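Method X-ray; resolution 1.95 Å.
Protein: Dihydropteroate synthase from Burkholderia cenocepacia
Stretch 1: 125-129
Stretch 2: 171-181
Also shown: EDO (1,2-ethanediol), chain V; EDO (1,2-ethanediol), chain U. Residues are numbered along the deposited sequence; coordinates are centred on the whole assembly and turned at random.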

# COMPACT_ATOMS: atom_id res chain seq x y z
N TRP B 125 0.47 -6.98 27.48
CA TRP B 125 0.37 -8.21 28.27
C TRP B 125 -1.03 -8.82 28.32
O TRP B 125 -1.23 -9.81 29.01
CB TRP B 125 0.92 -8.00 29.69
CG TRP B 125 2.40 -8.13 29.76
CD1 TRP B 125 3.29 -7.14 29.93
CD2 TRP B 125 3.16 -9.34 29.63
NE1 TRP B 125 4.57 -7.63 29.90
CE2 TRP B 125 4.52 -8.99 29.73
CE3 TRP B 125 2.83 -10.68 29.42
CZ2 TRP B 125 5.55 -9.93 29.65
CZ3 TRP B 125 3.85 -11.62 29.35
CH2 TRP B 125 5.20 -11.24 29.45
N GLY B 126 -1.99 -8.24 27.60
CA GLY B 126 -3.31 -8.84 27.44
C GLY B 126 -4.06 -8.96 28.76
O GLY B 126 -4.82 -9.90 28.98
N PHE B 127 -3.80 -8.00 29.64
CA PHE B 127 -4.43 -7.88 30.95
C PHE B 127 -4.05 -9.01 31.87
O PHE B 127 -4.81 -9.38 32.78
CB PHE B 127 -5.95 -7.66 30.80
CG PHE B 127 -6.26 -6.47 29.95
CD1 PHE B 127 -6.17 -5.19 30.47
CD2 PHE B 127 -6.53 -6.61 28.60
CE1 PHE B 127 -6.39 -4.09 29.68
CE2 PHE B 127 -6.74 -5.51 27.80
CZ PHE B 127 -6.66 -4.24 28.34
N ARG B 128 -2.84 -9.53 31.68
CA ARG B 128 -2.34 -10.62 32.49
C ARG B 128 -1.58 -10.15 33.73
O ARG B 128 -1.38 -10.94 34.64
CB ARG B 128 -1.45 -11.56 31.66
CG ARG B 128 -2.23 -12.51 30.77
CD ARG B 128 -1.30 -13.46 30.04
NE ARG B 128 -0.55 -12.81 28.97
CZ ARG B 128 0.48 -13.37 28.34
NH1 ARG B 128 0.90 -14.59 28.68
NH2 ARG B 128 1.08 -12.71 27.35
N GLN B 129 -1.11 -8.90 33.76
CA GLN B 129 -0.36 -8.44 34.92
C GLN B 129 -1.28 -8.44 36.12
O GLN B 129 -2.46 -8.10 35.99
CB GLN B 129 0.26 -7.05 34.73
CG GLN B 129 1.41 -7.01 33.72
CD GLN B 129 2.60 -7.85 34.13
OE1 GLN B 129 2.85 -8.05 35.31
NE2 GLN B 129 3.35 -8.34 33.14
C1 EDO V . 0.81 -17.55 26.27
O1 EDO V . 1.06 -18.51 25.25
C2 EDO V . 1.42 -16.23 25.82
O2 EDO V . 2.48 -15.86 26.70
C1 EDO U . -4.56 -17.46 28.63
O1 EDO U . -5.26 -16.61 29.54
C2 EDO U . -3.05 -17.43 28.88
O2 EDO U . -2.74 -16.59 30.00
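Stretch 2 (171-181) DFLAARAQALR

The most unusual feature of this contact is that an arginine on the helix reaches into the backbone of a tight turn: Arg 176 NE donates a hydrogen bond to Gly 126 O at 2.8 Å, with an N-H...O angle of 157°. A second, weak bond runs from Arg 176 NH2 to the same Gly 126 O at 3.3 Å and 131°, so one carbonyl receives two nitrogens of a single guanidinium. The neighbouring carbonyl is also near, with Phe 127 O 3.0 Å from Arg 176 NH2. Both oxygens lie at the guanidinium edge, near its plane.

Stretch 1 exposes these carbonyls through a type I' beta turn from Trp 125 to Arg 128. Its central residues, Gly 126 and Phe 127, have phi/psi of 63/32° and 66/31°, and the turn is closed by Arg 128 N to Trp 125 O at 3.1 Å. Arg 128 NE donates to that same Trp 125 O, also at 3.1 Å, tying the side chain back to its own turn.

Stretch 2 is helical throughout, with i to i+4 bonds such as Arg 176 N to Phe 172 O at 2.9 Å. Phe 172, Arg 176 and Leu 180, spaced four residues apart, make its contacts and all direct CA-to-CB toward the turn. The backbones come nearest at Gly 126 and Arg 176, whose CA atoms are 6.5 Å apart. Following the helix from Phe 172 to Leu 180, the partner changes from Arg 128 to Phe 127. A CB placed ideally on Gly 126 would lie 3.5 Å from Phe 172 CZ, a tight approach, and the positive phi by itself also favours glycine.

Arg 176 bends to its target with chi1, chi2 and chi3 all m. One face of its guanidinium is covered by the aliphatic part of Arg 128, with Arg 128 CG 3.5 Å from Arg 176 CZ. Arg 128 in turn presents a guanidinium face to Phe 172: Arg 128 NE is 3.5 Å from Phe 172 CZ, an atom at the ring's edge. At the other end of the contact, Phe 127 CD2 and Leu 180 CD1 pack at 4.0 Å, an apolar pair between buried residues.

Two 1,2-ethanediol molecules, probably from the crystallisation liquor, border the arginines. Arg 176 NH1 donates to O1 of EDO (chain U) at 2.9 Å, and Arg 128 NH1 to O2 of EDO (chain V) at 2.8 Å. Together the two stretches bury 307 Å².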

# COMPACT_ATOMS: atom_id res chain seq x y z
N ASP B 171 -6.56 -18.55 19.96
CA ASP B 171 -6.98 -19.22 21.20
C ASP B 171 -6.59 -18.43 22.44
O ASP B 171 -7.34 -18.38 23.41
CB ASP B 171 -6.40 -20.63 21.30
CG ASP B 171 -6.98 -21.58 20.27
OD1 ASP B 171 -8.13 -21.37 19.84
OD2 ASP B 171 -6.29 -22.55 19.90
N PHE B 172 -5.40 -17.82 22.42
CA PHE B 172 -4.95 -17.00 23.53
C PHE B 172 -5.85 -15.79 23.69
O PHE B 172 -6.26 -15.43 24.80
CB PHE B 172 -3.50 -16.55 23.31
CG PHE B 172 -3.06 -15.45 24.23
CD1 PHE B 172 -2.49 -15.76 25.47
CD2 PHE B 172 -3.19 -14.11 23.88
CE1 PHE B 172 -2.09 -14.76 26.32
CE2 PHE B 172 -2.78 -13.10 24.74
CZ PHE B 172 -2.22 -13.43 25.96
N LEU B 173 -6.15 -15.14 22.57
CA LEU B 173 -6.99 -13.96 22.57
C LEU B 173 -8.40 -14.33 23.02
O LEU B 173 -9.03 -13.57 23.75
CB LEU B 173 -6.99 -13.30 21.18
CG LEU B 173 -5.64 -12.68 20.77
CD1 LEU B 173 -5.69 -12.25 19.29
CD2 LEU B 173 -5.27 -11.51 21.65
N ALA B 174 -8.87 -15.51 22.64
CA ALA B 174 -10.18 -16.01 23.07
C ALA B 174 -10.23 -16.14 24.60
O ALA B 174 -11.21 -15.73 25.23
CB ALA B 174 -10.48 -17.34 22.41
N ALA B 175 -9.17 -16.70 25.17
CA ALA B 175 -9.05 -16.83 26.61
C ALA B 175 -8.96 -15.47 27.32
O ALA B 175 -9.52 -15.30 28.41
CB ALA B 175 -7.84 -17.72 26.97
N ARG B 176 -8.26 -14.51 26.72
CA ARG B 176 -8.15 -13.19 27.36
C ARG B 176 -9.51 -12.47 27.35
O ARG B 176 -9.91 -11.88 28.37
CB ARG B 176 -7.03 -12.35 26.73
CG ARG B 176 -5.61 -12.98 26.81
CD ARG B 176 -5.29 -13.58 28.18
NE ARG B 176 -5.48 -12.58 29.24
CZ ARG B 176 -5.71 -12.85 30.53
NH1 ARG B 176 -5.79 -14.10 30.97
NH2 ARG B 176 -5.87 -11.85 31.38
N ALA B 177 -10.24 -12.55 26.24
CA ALA B 177 -11.57 -11.95 26.16
C ALA B 177 -12.51 -12.59 27.15
O ALA B 177 -13.30 -11.90 27.79
CB ALA B 177 -12.15 -12.08 24.77
N GLN B 178 -12.45 -13.91 27.28
CA GLN B 178 -13.24 -14.61 28.27
C GLN B 178 -12.91 -14.13 29.69
O GLN B 178 -13.82 -13.92 30.50
CB GLN B 178 -13.02 -16.12 28.18
CG GLN B 178 -13.94 -16.94 29.10
CD GLN B 178 -15.41 -16.78 28.76
OE1 GLN B 178 -15.80 -16.99 27.62
NE2 GLN B 178 -16.23 -16.39 29.75
N ALA B 179 -11.62 -13.97 29.99
CA ALA B 179 -11.21 -13.56 31.33
C ALA B 179 -11.73 -12.16 31.65
O ALA B 179 -12.17 -11.91 32.76
CB ALA B 179 -9.69 -13.63 31.48
N LEU B 180 -11.67 -11.26 30.67
CA LEU B 180 -12.28 -9.93 30.82
C LEU B 180 -13.80 -10.04 31.05
O LEU B 180 -14.34 -9.40 31.95
CB LEU B 180 -11.99 -9.05 29.60
CG LEU B 180 -10.54 -8.58 29.47
CD1 LEU B 180 -10.30 -7.92 28.10
CD2 LEU B 180 -10.21 -7.64 30.62
N ARG B 181 -14.47 -10.85 30.23
CA ARG B 181 -15.92 -11.00 30.32
C ARG B 181 -16.37 -11.63 31.64
O ARG B 181 -17.39 -11.21 32.21
CB ARG B 181 -16.46 -11.77 29.12
CG ARG B 181 -16.42 -10.92 27.84
CD ARG B 181 -16.93 -11.65 26.62
NE ARG B 181 -18.29 -12.12 26.81
CZ ARG B 181 -18.67 -13.40 26.86
NH1 ARG B 181 -17.81 -14.40 26.70
NH2 ARG B 181 -19.95 -13.68 27.07